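Local atomic coordinates of CT253 (Chlamydia trachomatis serovar L2, PDB entry 6UXC), a protein that is of unknown function but is a predicted lipoprotein of Chlamydia trachomatis belonging to the uncharacterised DUF7499 family. Residues I62-F75 against L85-E99. Sequence-based numbering, arbitrary orientation.
Sequences IKHHASAGVAAQFF and LATQLLPAEFVVAAE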
loop_
_atom_site.group_PDB
_atom_site.type_symbol
_atom_site.label_atom_id
_atom_site.label_comp_id
_atom_site.label_asym_id
_atom_site.label_seq_id
_atom_site.Cartn_x
_atom_site.Cartn_y
_atom_site.Cartn_z
ATOM N N ILE A 62 -7.204 6.486 -10.710
ATOM C CA ILE A 62 -7.276 6.102 -12.106
ATOM C C ILE A 62 -6.938 4.632 -12.260
ATOM O O ILE A 62 -6.328 3.994 -11.388
ATOM C CB ILE A 62 -6.349 6.946 -13.009
ATOM C CG1 ILE A 62 -4.877 6.541 -12.820
ATOM C CG2 ILE A 62 -6.601 8.387 -12.800
ATOM C CD1 ILE A 62 -4.020 6.814 -14.001
ATOM N N LYS A 63 -7.352 4.083 -13.411
ATOM C CA LYS A 63 -6.899 2.801 -13.901
ATOM C C LYS A 63 -5.726 2.986 -14.871
ATOM O O LYS A 63 -5.809 3.760 -15.825
ATOM C CB LYS A 63 -8.078 2.087 -14.567
ATOM C CG LYS A 63 -7.717 0.786 -15.273
ATOM C CD LYS A 63 -7.351 -0.303 -14.324
ATOM C CE LYS A 63 -6.867 -1.523 -15.125
ATOM N NZ LYS A 63 -6.382 -2.644 -14.299
ATOM N N HIS A 64 -4.619 2.294 -14.601
ATOM C CA HIS A 64 -3.473 2.325 -15.506
ATOM C C HIS A 64 -3.056 0.894 -15.835
ATOM O O HIS A 64 -3.559 -0.083 -15.259
ATOM C CB HIS A 64 -2.297 3.082 -14.897
ATOM C CG HIS A 64 -1.765 2.415 -13.688
ATOM N ND1 HIS A 64 -0.784 1.441 -13.736
ATOM C CD2 HIS A 64 -2.091 2.562 -12.385
ATOM C CE1 HIS A 64 -0.548 1.005 -12.513
ATOM N NE2 HIS A 64 -1.321 1.682 -11.675
ATOM N N HIS A 65 -2.110 0.777 -16.787
ATOM C CA HIS A 65 -1.574 -0.489 -17.262
ATOM C C HIS A 65 -0.049 -0.470 -17.247
ATOM O O HIS A 65 0.614 -1.047 -18.127
ATOM C CB HIS A 65 -2.109 -0.806 -18.658
ATOM C CG HIS A 65 -3.599 -0.749 -18.723
ATOM N ND1 HIS A 65 -4.280 0.448 -18.778
ATOM C CD2 HIS A 65 -4.539 -1.715 -18.636
ATOM C CE1 HIS A 65 -5.575 0.215 -18.779
ATOM N NE2 HIS A 65 -5.760 -1.086 -18.689
ATOM N N ALA A 66 0.539 0.161 -16.233
ATOM C CA ALA A 66 2.003 0.266 -16.182
ATOM C C ALA A 66 2.689 -1.102 -16.186
ATOM O O ALA A 66 2.260 -2.047 -15.514
ATOM C CB ALA A 66 2.413 1.040 -14.919
ATOM N N SER A 67 3.765 -1.197 -16.957
ATOM C CA SER A 67 4.553 -2.428 -17.020
ATOM C C SER A 67 5.268 -2.690 -15.692
ATOM O O SER A 67 5.399 -1.811 -14.832
ATOM C CB SER A 67 5.582 -2.324 -18.134
ATOM O OG SER A 67 6.578 -1.404 -17.750
ATOM N N ALA A 68 5.768 -3.932 -15.551
ATOM C CA ALA A 68 6.495 -4.313 -14.346
ATOM C C ALA A 68 7.667 -3.385 -14.086
ATOM O O ALA A 68 7.870 -2.939 -12.949
ATOM C CB ALA A 68 6.984 -5.759 -14.475
ATOM N N GLY A 69 8.408 -3.040 -15.137
ATOM C CA GLY A 69 9.610 -2.254 -14.949
ATOM C C GLY A 69 9.289 -0.807 -14.688
ATOM O O GLY A 69 10.022 -0.124 -13.966
ATOM N N VAL A 70 8.172 -0.332 -15.224
ATOM C CA VAL A 70 7.779 1.041 -14.971
ATOM C C VAL A 70 7.298 1.195 -13.533
ATOM O O VAL A 70 7.579 2.198 -12.884
ATOM C CB VAL A 70 6.712 1.488 -15.981
ATOM C CG1 VAL A 70 5.990 2.763 -15.526
ATOM C CG2 VAL A 70 7.364 1.707 -17.356
ATOM N N ALA A 71 6.534 0.232 -13.028
ATOM C CA ALA A 71 6.147 0.310 -11.624
ATOM C C ALA A 71 7.359 0.132 -10.717
ATOM O O ALA A 71 7.509 0.826 -9.697
ATOM C CB ALA A 71 5.094 -0.750 -11.312
ATOM N N ALA A 72 8.241 -0.800 -11.075
ATOM C CA ALA A 72 9.319 -1.158 -10.163
ATOM C C ALA A 72 10.225 0.021 -9.877
ATOM O O ALA A 72 10.790 0.128 -8.773
ATOM C CB ALA A 72 10.117 -2.319 -10.755
ATOM N N GLN A 73 10.416 0.906 -10.855
ATOM C CA GLN A 73 11.385 1.972 -10.663
ATOM C C GLN A 73 11.031 2.851 -9.468
ATOM O O GLN A 73 11.923 3.446 -8.857
ATOM C CB GLN A 73 11.520 2.789 -11.953
ATOM C CG GLN A 73 10.360 3.536 -12.314
ATOM C CD GLN A 73 10.395 3.993 -13.771
ATOM O OE1 GLN A 73 11.444 4.204 -14.377
ATOM N NE2 GLN A 73 9.234 4.164 -14.316
ATOM N N PHE A 74 9.742 2.942 -9.112
ATOM C CA PHE A 74 9.337 3.786 -7.989
ATOM C C PHE A 74 9.694 3.188 -6.638
ATOM O O PHE A 74 9.596 3.892 -5.624
ATOM C CB PHE A 74 7.824 4.057 -8.058
ATOM C CG PHE A 74 7.428 4.912 -9.225
ATOM C CD1 PHE A 74 7.102 4.341 -10.442
ATOM C CD2 PHE A 74 7.395 6.294 -9.093
ATOM C CE1 PHE A 74 6.741 5.157 -11.524
ATOM C CE2 PHE A 74 7.054 7.088 -10.158
ATOM C CZ PHE A 74 6.725 6.506 -11.374
ATOM N N PHE A 75 10.132 1.931 -6.604
ATOM C CA PHE A 75 10.540 1.262 -5.377
ATOM C C PHE A 75 12.046 1.125 -5.239
ATOM O O PHE A 75 12.503 0.488 -4.286
ATOM C CB PHE A 75 9.908 -0.120 -5.296
ATOM C CG PHE A 75 8.409 -0.076 -5.213
ATOM C CD1 PHE A 75 7.795 0.320 -4.029
ATOM C CD2 PHE A 75 7.614 -0.367 -6.310
ATOM C CE1 PHE A 75 6.425 0.345 -3.921
ATOM C CE2 PHE A 75 6.219 -0.303 -6.209
ATOM C CZ PHE A 75 5.635 0.066 -5.003
ATOM N N LEU A 85 9.813 7.793 -18.657
ATOM C CA LEU A 85 9.559 6.527 -17.966
ATOM C C LEU A 85 8.356 6.586 -17.012
ATOM O O LEU A 85 8.037 5.562 -16.409
ATOM C CB LEU A 85 10.807 6.103 -17.203
ATOM C CG LEU A 85 11.712 5.169 -18.003
ATOM C CD1 LEU A 85 13.102 5.093 -17.371
ATOM C CD2 LEU A 85 11.037 3.771 -18.108
ATOM N N ALA A 86 7.670 7.729 -16.903
ATOM C CA ALA A 86 6.485 7.845 -16.068
ATOM C C ALA A 86 5.193 8.014 -16.857
ATOM O O ALA A 86 4.118 8.006 -16.248
ATOM C CB ALA A 86 6.626 9.007 -15.069
ATOM N N THR A 87 5.256 8.125 -18.197
ATOM C CA THR A 87 4.056 8.465 -18.968
ATOM C C THR A 87 2.966 7.407 -18.866
ATOM O O THR A 87 1.785 7.721 -19.043
ATOM C CB THR A 87 4.418 8.671 -20.430
ATOM O OG1 THR A 87 4.987 7.469 -20.963
ATOM C CG2 THR A 87 5.399 9.833 -20.562
ATOM N N GLN A 88 3.333 6.157 -18.583
ATOM C CA GLN A 88 2.321 5.109 -18.444
ATOM C C GLN A 88 1.410 5.313 -17.245
ATOM O O GLN A 88 0.348 4.677 -17.170
ATOM C CB GLN A 88 2.992 3.745 -18.336
ATOM C CG GLN A 88 3.557 3.241 -19.641
ATOM C CD GLN A 88 4.301 1.940 -19.490
ATOM O OE1 GLN A 88 4.056 1.163 -18.555
ATOM N NE2 GLN A 88 5.241 1.706 -20.384
ATOM N N LEU A 89 1.763 6.217 -16.337
ATOM C CA LEU A 89 0.914 6.517 -15.191
ATOM C C LEU A 89 0.095 7.780 -15.377
ATOM O O LEU A 89 -0.779 8.072 -14.557
ATOM C CB LEU A 89 1.773 6.615 -13.947
ATOM C CG LEU A 89 2.368 5.209 -13.726
ATOM C CD1 LEU A 89 3.697 5.257 -13.101
ATOM C CD2 LEU A 89 1.397 4.296 -12.967
ATOM N N LEU A 90 0.327 8.528 -16.442
ATOM C CA LEU A 90 -0.588 9.589 -16.763
ATOM C C LEU A 90 -1.929 8.948 -17.100
ATOM O O LEU A 90 -1.951 7.821 -17.625
ATOM C CB LEU A 90 -0.073 10.377 -17.942
ATOM C CG LEU A 90 1.295 11.047 -17.699
ATOM C CD1 LEU A 90 1.798 11.717 -18.970
ATOM C CD2 LEU A 90 1.210 12.076 -16.554
ATOM N N PRO A 91 -3.053 9.625 -16.811
ATOM C CA PRO A 91 -3.182 11.033 -16.399
ATOM C C PRO A 91 -3.166 11.291 -14.902
ATOM O O PRO A 91 -3.636 12.353 -14.456
ATOM C CB PRO A 91 -4.553 11.412 -16.958
ATOM C CG PRO A 91 -5.338 10.126 -16.764
ATOM C CD PRO A 91 -4.372 9.023 -17.107
ATOM N N ALA A 92 -2.639 10.349 -14.134
ATOM C CA ALA A 92 -2.454 10.637 -12.724
ATOM C C ALA A 92 -1.498 11.816 -12.543
ATOM O O ALA A 92 -0.578 12.053 -13.347
ATOM C CB ALA A 92 -1.920 9.424 -11.991
ATOM N N GLU A 93 -1.742 12.562 -11.473
ATOM C CA GLU A 93 -0.843 13.608 -10.992
ATOM C C GLU A 93 0.150 13.076 -9.971
ATOM O O GLU A 93 1.268 13.604 -9.849
ATOM C CB GLU A 93 -1.665 14.741 -10.370
ATOM C CG GLU A 93 -2.643 15.393 -11.317
ATOM C CD GLU A 93 -3.673 16.265 -10.604
ATOM O OE1 GLU A 93 -4.161 15.929 -9.489
ATOM O OE2 GLU A 93 -4.000 17.303 -11.180
ATOM N N PHE A 94 -0.246 12.044 -9.217
ATOM C CA PHE A 94 0.531 11.472 -8.137
ATOM C C PHE A 94 0.500 9.961 -8.242
ATOM O O PHE A 94 -0.496 9.382 -8.666
ATOM C CB PHE A 94 -0.011 11.883 -6.765
ATOM C CG PHE A 94 -0.106 13.377 -6.591
ATOM C CD1 PHE A 94 0.987 14.093 -6.139
ATOM C CD2 PHE A 94 -1.267 14.058 -6.895
ATOM C CE1 PHE A 94 0.908 15.476 -5.974
ATOM C CE2 PHE A 94 -1.345 15.435 -6.749
ATOM C CZ PHE A 94 -0.248 16.138 -6.286
ATOM N N VAL A 95 1.623 9.358 -7.886
ATOM C CA VAL A 95 1.800 7.918 -7.902
ATOM C C VAL A 95 2.011 7.467 -6.471
ATOM O O VAL A 95 2.910 7.972 -5.774
ATOM C CB VAL A 95 3.003 7.517 -8.772
ATOM C CG1 VAL A 95 3.229 5.982 -8.739
ATOM C CG2 VAL A 95 2.823 8.002 -10.166
ATOM N N VAL A 96 1.194 6.506 -6.052
ATOM C CA VAL A 96 1.285 5.904 -4.730
ATOM C C VAL A 96 2.034 4.581 -4.839
ATOM O O VAL A 96 1.608 3.676 -5.570
ATOM C CB VAL A 96 -0.108 5.681 -4.134
ATOM C CG1 VAL A 96 0.035 5.008 -2.783
ATOM C CG2 VAL A 96 -0.833 6.967 -4.006
ATOM N N ALA A 97 3.160 4.483 -4.126
ATOM C CA ALA A 97 4.057 3.333 -4.186
ATOM C C ALA A 97 4.260 2.823 -2.764
ATOM O O ALA A 97 5.051 3.382 -2.002
ATOM C CB ALA A 97 5.391 3.724 -4.838
ATOM N N ALA A 98 3.548 1.755 -2.413
ATOM C CA ALA A 98 3.625 1.176 -1.074
ATOM C C ALA A 98 4.347 -0.162 -1.141
ATOM O O ALA A 98 4.001 -1.021 -1.968
ATOM C CB ALA A 98 2.231 0.991 -0.485
ATOM N N GLU A 99 5.343 -0.337 -0.275
ATOM C CA GLU A 99 6.123 -1.561 -0.177
ATOM C C GLU A 99 5.952 -2.184 1.201
ATOM O O GLU A 99 6.177 -1.517 2.214
ATOM C CB GLU A 99 7.621 -1.283 -0.379
ATOM C CG GLU A 99 8.475 -2.525 -0.255
ATOM C CD GLU A 99 9.947 -2.309 -0.546
ATOM O OE1 GLU A 99 10.372 -1.165 -0.841
ATOM O OE2 GLU A 99 10.685 -3.314 -0.484
HETATM O O HOH W 1 -0.358 2.372 -18.424
HETATM O O HOH W 2 7.265 -0.360 -20.470
#
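Gln73 NE2 spends its amide hydrogens on two carbonyls, Leu85 O across the contact at 2.8 Å and Val70 O of helix 68-72 at 2.9 Å. The donor reaches Leu85 O from above the carbonyl plane, whereas Val70 O is met on a lone pair. At the start of the helix, Gln88 OE1 accepts from Ser67 N at 2.9 Å, nearly along the C=O axis. Ser67 is the N-cap: its OG, turned between its own backbone N and carbonyl carbon (chi1 71°), accepts a capping bond from Val70 N, and a water links that OG to Gln88 NE2. Leu89 splits its branches. CD2 sits over the centre of the His64 ring, 3.7 Å from its centroid, while CD1 reaches Phe74 CE1. The imidazole is fixed in rotation, as ND1 accepts in plane from Ala66 N and NE2 bonds to Met23 O. Val95 CG1 lies over one face of Phe74, 4.2 Å from the ring centroid, and Phe75 CE1 packs against Ala97 CB at 3.7 Å, further along strand 94-105. The amides of Gln73 and Gln88 thus tie the helical segment to residues 85-89, while Phe74 and Phe75 seat it on the mixed sheet.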